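Local coordinates for aminoglycoside phosphotransferase (Alicyclobacillus acidocaldarius subsp. acidocaldarius, PDB 4PDY), which probably transfers a phosphoryl group to a small-molecule acceptor, as related aminoglycoside phosphotransferases do, at residues L22-V27 and A57-I62; C222-I227 and L246-P251. All coordinates share one frame; numbering follows the deposited sequence.

Contact 1: residues L22-V27 and A57-I62; sequences LIPQAV and AKRSSI
The one flat group in this contact, the guanidinium of Arg59, is held on several sides. Ile23 CG1 lies over one face, 4.0 Å from Arg59 NH2. The carbonyl O of Leu22 sits at the edge, close to the plane, and Pro24 CD approaches obliquely. The setting is the antiparallel sheet of the N-terminal lobe of a protein-kinase-like fold, where strand 54-60 meets the N-terminal segment 22-27 leading into helix 25-28.

Arg59 starts out extended, CG anti to the backbone N (chi1 179°), and then bends at chi3 (-78°), sliding past Ile23 in the opposite direction. The bond from Arg59 NH2 to Leu22 O, 3.1 Å long, is weak because the N-H points well off the acceptor (136°). The grip comes largely from elsewhere: NH1 donates to Pro21 O, NE bonds to Tyr105 OH and Phe103 adds a cation-pi interaction, so contacts along the whole guanidinium fix its rotation.

Along the strand, Ala57 and Arg59 turn the same way, toward the N-terminal segment, while Lys58 between them starts out away from it, and its NZ forms a salt bridge with Glu245. Ile23 touches both Ala57 and Arg59: CG1 lies over the guanidinium and CD1 reaches the methyl of Ala57. Its backbone is anchored too, N to Glu45 and O to Arg38. Pro24 is the N-cap, Pro24 O accepting from Val27 N at 3.0 Å. The apolar side-chain contact across the pair is Ile23 CD1 against Ala57 CB, at 3.7 Å.

Contact 2: residues C222-I227 and L246-P251; sequences CHLDVI and LARPAP
Two backbone hydrogen bonds make Cys222 and Arg248 a hydrogen-bonded antiparallel pair. Cys222 N donates to Arg248 O at 3.0 Å from above the carbonyl plane, whereas Arg248 N reaches Cys222 O in the plane of that carbonyl. The same Cys222 O also receives a CA-H contact from Ala247 CA at 3.1 Å. Next to the pair the chains draw closer, His223 CA lying 4.3 Å from Ala247 CA, but the direct ladder ends and a water links them, donating to His223 O and accepting from Leu246 N, while it lies over the centre of one face of the His223 ring.

The apolar packing centres on Leu224, whose backbone adopts a left-handed conformation (phi 66°). Its CD1 lies 3.3 Å above the plane of the Arg248 guanidinium, offset toward the rim, and the two side chains cross at nearly a right angle. An alanine in place of Arg248 would remove the guanidinium and the CG against which that methyl rests, and would probably leave Leu224 less firmly held. Leu246 CD1 packs obliquely on Asp225 CB at 4.0 Å.

Within the loop, His223 ND1 accepts from Asp225 N at 3.1 Å and NE2 is bonded to Ile242 O, which fixes the ring and is consistent with a neutral imidazole. Asp225 OD2 lies close to Asp243 OD2, which would probably raise the pKa of one of them. His223, Asp225 and Asn230 match the HxDxxxxN catalytic-loop motif of kinase-like phosphotransferases.

How the contacts relate
Contact 1 closes along the chain before contact 2 opens, and their centres are 23 Å apart, yet the nearest atoms come within about 6 Å without touching. Contact 1 belongs to the N-terminal lobe sheet and contact 2 to the catalytic-loop region, where strand 221-222 pairs with 248-249. The bound histidine touches neither contact: it is about 9 Å from the side chain of Ala57 and about 11 Å from that of His223. Its pocket includes Ala56, directly before Ala57, and Ile242, whose carbonyl anchors His223. Lys58 of contact 1 pairs with the residue just before Leu246 and, weakly, with Asp243, whose carboxylate lies close to that of Asp225, which brings its strand near contact 2.

Contact 1: residues L22-V27 and A57-I62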
loop_
_atom_site.group_PDB
_atom_site.type_symbol
_atom_site.label_atom_id
_atom_site.label_comp_id
_atom_site.label_asym_id
_atom_site.label_seq_id
_atom_site.Cartn_x
_atom_site.Cartn_y
_atom_site.Cartn_z
ATOM N N LEU A 22 -17.370 -8.833 -18.320
ATOM C CA LEU A 22 -17.565 -10.087 -17.599
ATOM C C LEU A 22 -16.446 -11.048 -17.970
ATOM O O LEU A 22 -15.959 -11.059 -19.111
ATOM C CB LEU A 22 -18.926 -10.723 -17.911
ATOM C CG LEU A 22 -20.124 -10.240 -17.086
ATOM C CD1 LEU A 22 -21.400 -10.683 -17.774
ATOM C CD2 LEU A 22 -20.083 -10.751 -15.648
ATOM N N ILE A 23 -16.024 -11.841 -17.002
ATOM C CA ILE A 23 -15.077 -12.909 -17.267
ATOM C C ILE A 23 -15.720 -13.889 -18.259
ATOM O O ILE A 23 -16.899 -14.218 -18.113
ATOM C CB ILE A 23 -14.642 -13.596 -15.952
ATOM C CG1 ILE A 23 -13.896 -12.579 -15.078
ATOM C CG2 ILE A 23 -13.843 -14.872 -16.219
ATOM C CD1 ILE A 23 -13.500 -13.071 -13.716
ATOM N N PRO A 24 -14.957 -14.379 -19.250
ATOM C CA PRO A 24 -15.564 -15.340 -20.170
ATOM C C PRO A 24 -16.065 -16.594 -19.439
ATOM O O PRO A 24 -15.407 -17.088 -18.539
ATOM C CB PRO A 24 -14.424 -15.665 -21.152
ATOM C CG PRO A 24 -13.553 -14.466 -21.092
ATOM C CD PRO A 24 -13.597 -14.001 -19.680
ATOM N N GLN A 25 -17.230 -17.102 -19.832
ATOM C CA GLN A 25 -17.778 -18.317 -19.232
ATOM C C GLN A 25 -16.815 -19.479 -19.288
ATOM O O GLN A 25 -16.783 -20.302 -18.371
ATOM C CB GLN A 25 -19.076 -18.719 -19.922
ATOM C CG GLN A 25 -19.739 -19.985 -19.381
ATOM C CD GLN A 25 -20.124 -19.893 -17.913
ATOM O OE1 GLN A 25 -20.790 -18.942 -17.488
ATOM N NE2 GLN A 25 -19.719 -20.896 -17.130
ATOM N N ALA A 26 -16.012 -19.576 -20.349
ATOM C CA ALA A 26 -15.089 -20.707 -20.462
ATOM C C ALA A 26 -14.099 -20.734 -19.285
ATOM O O ALA A 26 -13.656 -21.798 -18.876
ATOM C CB ALA A 26 -14.350 -20.688 -21.787
ATOM N N VAL A 27 -13.762 -19.562 -18.761
ATOM C CA VAL A 27 -12.845 -19.505 -17.611
ATOM C C VAL A 27 -13.559 -20.066 -16.371
ATOM O O VAL A 27 -13.015 -20.888 -15.631
ATOM C CB VAL A 27 -12.367 -18.077 -17.354
ATOM C CG1 VAL A 27 -11.606 -18.000 -16.047
ATOM C CG2 VAL A 27 -11.478 -17.586 -18.485
ATOM N N ALA A 57 -13.276 -13.596 -8.110
ATOM C CA ALA A 57 -12.478 -13.929 -9.282
ATOM C C ALA A 57 -11.790 -12.658 -9.773
ATOM O O ALA A 57 -12.412 -11.619 -9.933
ATOM C CB ALA A 57 -13.374 -14.513 -10.349
ATOM N N LYS A 58 -10.483 -12.759 -9.977
ATOM C CA LYS A 58 -9.671 -11.628 -10.379
ATOM C C LYS A 58 -9.104 -11.848 -11.779
ATOM O O LYS A 58 -8.484 -12.884 -12.035
ATOM C CB LYS A 58 -8.513 -11.464 -9.396
ATOM C CG LYS A 58 -7.547 -10.316 -9.741
ATOM C CD LYS A 58 -8.194 -8.943 -9.623
ATOM C CE LYS A 58 -7.252 -7.798 -9.994
ATOM N NZ LYS A 58 -6.192 -7.635 -8.972
ATOM N N ARG A 59 -9.348 -10.875 -12.650
ATOM C CA ARG A 59 -8.682 -10.763 -13.923
ATOM C C ARG A 59 -7.406 -9.954 -13.678
ATOM O O ARG A 59 -7.463 -8.802 -13.213
ATOM C CB ARG A 59 -9.554 -10.028 -14.919
ATOM C CG ARG A 59 -8.905 -9.848 -16.274
ATOM C CD ARG A 59 -9.747 -9.013 -17.216
ATOM N NE ARG A 59 -10.857 -9.767 -17.809
ATOM C CZ ARG A 59 -12.158 -9.565 -17.605
ATOM N NH1 ARG A 59 -12.615 -8.654 -16.753
ATOM N NH2 ARG A 59 -13.018 -10.310 -18.282
ATOM N N SER A 60 -6.266 -10.565 -13.975
ATOM C CA SER A 60 -4.971 -9.953 -13.715
ATOM C C SER A 60 -4.115 -9.975 -14.979
ATOM O O SER A 60 -4.390 -10.716 -15.925
ATOM C CB SER A 60 -4.269 -10.694 -12.567
ATOM O OG SER A 60 -2.997 -10.129 -12.263
ATOM N N SER A 61 -3.088 -9.130 -15.002
ATOM C CA SER A 61 -2.070 -9.191 -16.030
ATOM C C SER A 61 -0.757 -9.770 -15.498
ATOM O O SER A 61 0.223 -9.799 -16.232
ATOM C CB SER A 61 -1.897 -7.819 -16.681
ATOM O OG SER A 61 -3.001 -7.560 -17.551
ATOM N N ILE A 62 -0.743 -10.305 -14.281
ATOM C CA ILE A 62 0.483 -10.938 -13.787
ATOM C C ILE A 62 0.817 -12.167 -14.610
ATOM O O ILE A 62 -0.053 -12.848 -15.156
ATOM C CB ILE A 62 0.473 -11.312 -12.286
ATOM C CG1 ILE A 62 -0.544 -12.409 -11.957
ATOM C CG2 ILE A 62 0.280 -10.083 -11.427
ATOM C CD1 ILE A 62 -0.409 -12.867 -10.516
#

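Contact 2: residues C222-I227 and L246-P251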
loop_
_atom_site.group_PDB
_atom_site.type_symbol
_atom_site.label_atom_id
_atom_site.label_comp_id
_atom_site.label_asym_id
_atom_site.label_seq_id
_atom_site.Cartn_x
_atom_site.Cartn_y
_atom_site.Cartn_z
ATOM N N CYS A 222 6.806 -7.801 1.949
ATOM C CA CYS A 222 5.771 -6.796 2.161
ATOM C C CYS A 222 4.644 -7.020 1.170
ATOM O O CYS A 222 4.841 -7.582 0.106
ATOM C CB CYS A 222 6.309 -5.365 2.002
ATOM S SG CYS A 222 7.229 -4.736 3.410
ATOM N N HIS A 223 3.450 -6.568 1.563
ATOM C CA HIS A 223 2.281 -6.638 0.704
ATOM C C HIS A 223 2.321 -5.573 -0.400
ATOM O O HIS A 223 2.029 -5.846 -1.556
ATOM C CB HIS A 223 1.036 -6.472 1.574
ATOM C CG HIS A 223 -0.252 -6.513 0.814
ATOM N ND1 HIS A 223 -0.815 -5.386 0.265
ATOM C CD2 HIS A 223 -1.098 -7.534 0.540
ATOM C CE1 HIS A 223 -1.971 -5.709 -0.303
ATOM N NE2 HIS A 223 -2.142 -7.004 -0.169
ATOM N N LEU A 224 2.684 -4.344 -0.023
ATOM C CA LEU A 224 2.943 -3.244 -0.972
ATOM C C LEU A 224 1.733 -2.763 -1.771
ATOM O O LEU A 224 1.878 -2.055 -2.754
ATOM C CB LEU A 224 4.109 -3.564 -1.902
ATOM C CG LEU A 224 5.429 -3.874 -1.175
ATOM C CD1 LEU A 224 6.551 -4.235 -2.137
ATOM C CD2 LEU A 224 5.847 -2.714 -0.279
ATOM N N ASP A 225 0.521 -3.082 -1.304
ATOM C CA ASP A 225 -0.670 -2.441 -1.859
ATOM C C ASP A 225 -1.683 -2.245 -0.743
ATOM O O ASP A 225 -2.833 -2.726 -0.786
ATOM C CB ASP A 225 -1.227 -3.267 -3.007
ATOM C CG ASP A 225 -2.153 -2.477 -3.907
ATOM O OD1 ASP A 225 -2.233 -1.229 -3.785
ATOM O OD2 ASP A 225 -2.802 -3.120 -4.748
ATOM N N VAL A 226 -1.255 -1.493 0.250
ATOM C CA VAL A 226 -1.962 -1.329 1.503
ATOM C C VAL A 226 -2.955 -0.196 1.390
ATOM O O VAL A 226 -2.707 0.942 1.795
ATOM C CB VAL A 226 -0.972 -1.101 2.660
ATOM C CG1 VAL A 226 -1.704 -0.994 3.980
ATOM C CG2 VAL A 226 0.055 -2.235 2.683
ATOM N N ILE A 227 -4.101 -0.548 0.806
ATOM C CA ILE A 227 -5.213 0.364 0.597
ATOM C C ILE A 227 -6.437 -0.301 1.222
ATOM O O ILE A 227 -6.464 -1.511 1.348
ATOM C CB ILE A 227 -5.418 0.671 -0.898
ATOM C CG1 ILE A 227 -5.704 -0.599 -1.720
ATOM C CG2 ILE A 227 -4.177 1.401 -1.420
ATOM C CD1 ILE A 227 -6.034 -0.331 -3.171
ATOM N N LEU A 246 1.452 -7.210 -5.895
ATOM C CA LEU A 246 2.639 -6.353 -5.737
ATOM C C LEU A 246 3.580 -6.827 -4.636
ATOM O O LEU A 246 4.636 -6.212 -4.428
ATOM C CB LEU A 246 2.196 -4.917 -5.476
ATOM C CG LEU A 246 1.413 -4.251 -6.593
ATOM C CD1 LEU A 246 1.096 -2.819 -6.242
ATOM C CD2 LEU A 246 2.170 -4.323 -7.908
ATOM N N ALA A 247 3.233 -7.900 -3.939
ATOM C CA ALA A 247 4.016 -8.379 -2.809
ATOM C C ALA A 247 5.370 -8.883 -3.289
ATOM O O ALA A 247 5.460 -9.502 -4.347
ATOM C CB ALA A 247 3.267 -9.464 -2.034
ATOM N N ARG A 248 6.414 -8.628 -2.485
ATOM C CA ARG A 248 7.780 -9.104 -2.796
ATOM C C ARG A 248 8.619 -8.919 -1.545
ATOM O O ARG A 248 8.208 -8.222 -0.638
ATOM C CB ARG A 248 8.406 -8.344 -3.962
ATOM C CG ARG A 248 8.477 -6.862 -3.733
ATOM C CD ARG A 248 9.102 -6.106 -4.901
ATOM N NE ARG A 248 8.945 -4.666 -4.710
ATOM C CZ ARG A 248 9.792 -3.887 -4.028
ATOM N NH1 ARG A 248 10.883 -4.392 -3.449
ATOM N NH2 ARG A 248 9.537 -2.588 -3.912
ATOM N N PRO A 249 9.794 -9.567 -1.502
ATOM C CA PRO A 249 10.704 -9.304 -0.406
ATOM C C PRO A 249 11.018 -7.793 -0.345
ATOM O O PRO A 249 11.398 -7.187 -1.357
ATOM C CB PRO A 249 11.957 -10.123 -0.781
ATOM C CG PRO A 249 11.430 -11.241 -1.633
ATOM C CD PRO A 249 10.319 -10.594 -2.412
ATOM N N ALA A 250 10.867 -7.200 0.825
ATOM C CA ALA A 250 11.107 -5.768 1.008
ATOM C C ALA A 250 11.160 -5.445 2.475
ATOM O O ALA A 250 10.538 -6.145 3.277
ATOM C CB ALA A 250 10.039 -4.948 0.323
ATOM N N PRO A 251 11.887 -4.372 2.857
ATOM C CA PRO A 251 11.974 -4.050 4.268
ATOM C C PRO A 251 10.603 -3.754 4.856
ATOM O O PRO A 251 9.805 -3.063 4.237
ATOM C CB PRO A 251 12.867 -2.811 4.288
ATOM C CG PRO A 251 13.726 -2.950 3.075
ATOM C CD PRO A 251 12.785 -3.531 2.046
HETATM O O HOH W 1 0.144 -6.809 -3.383
#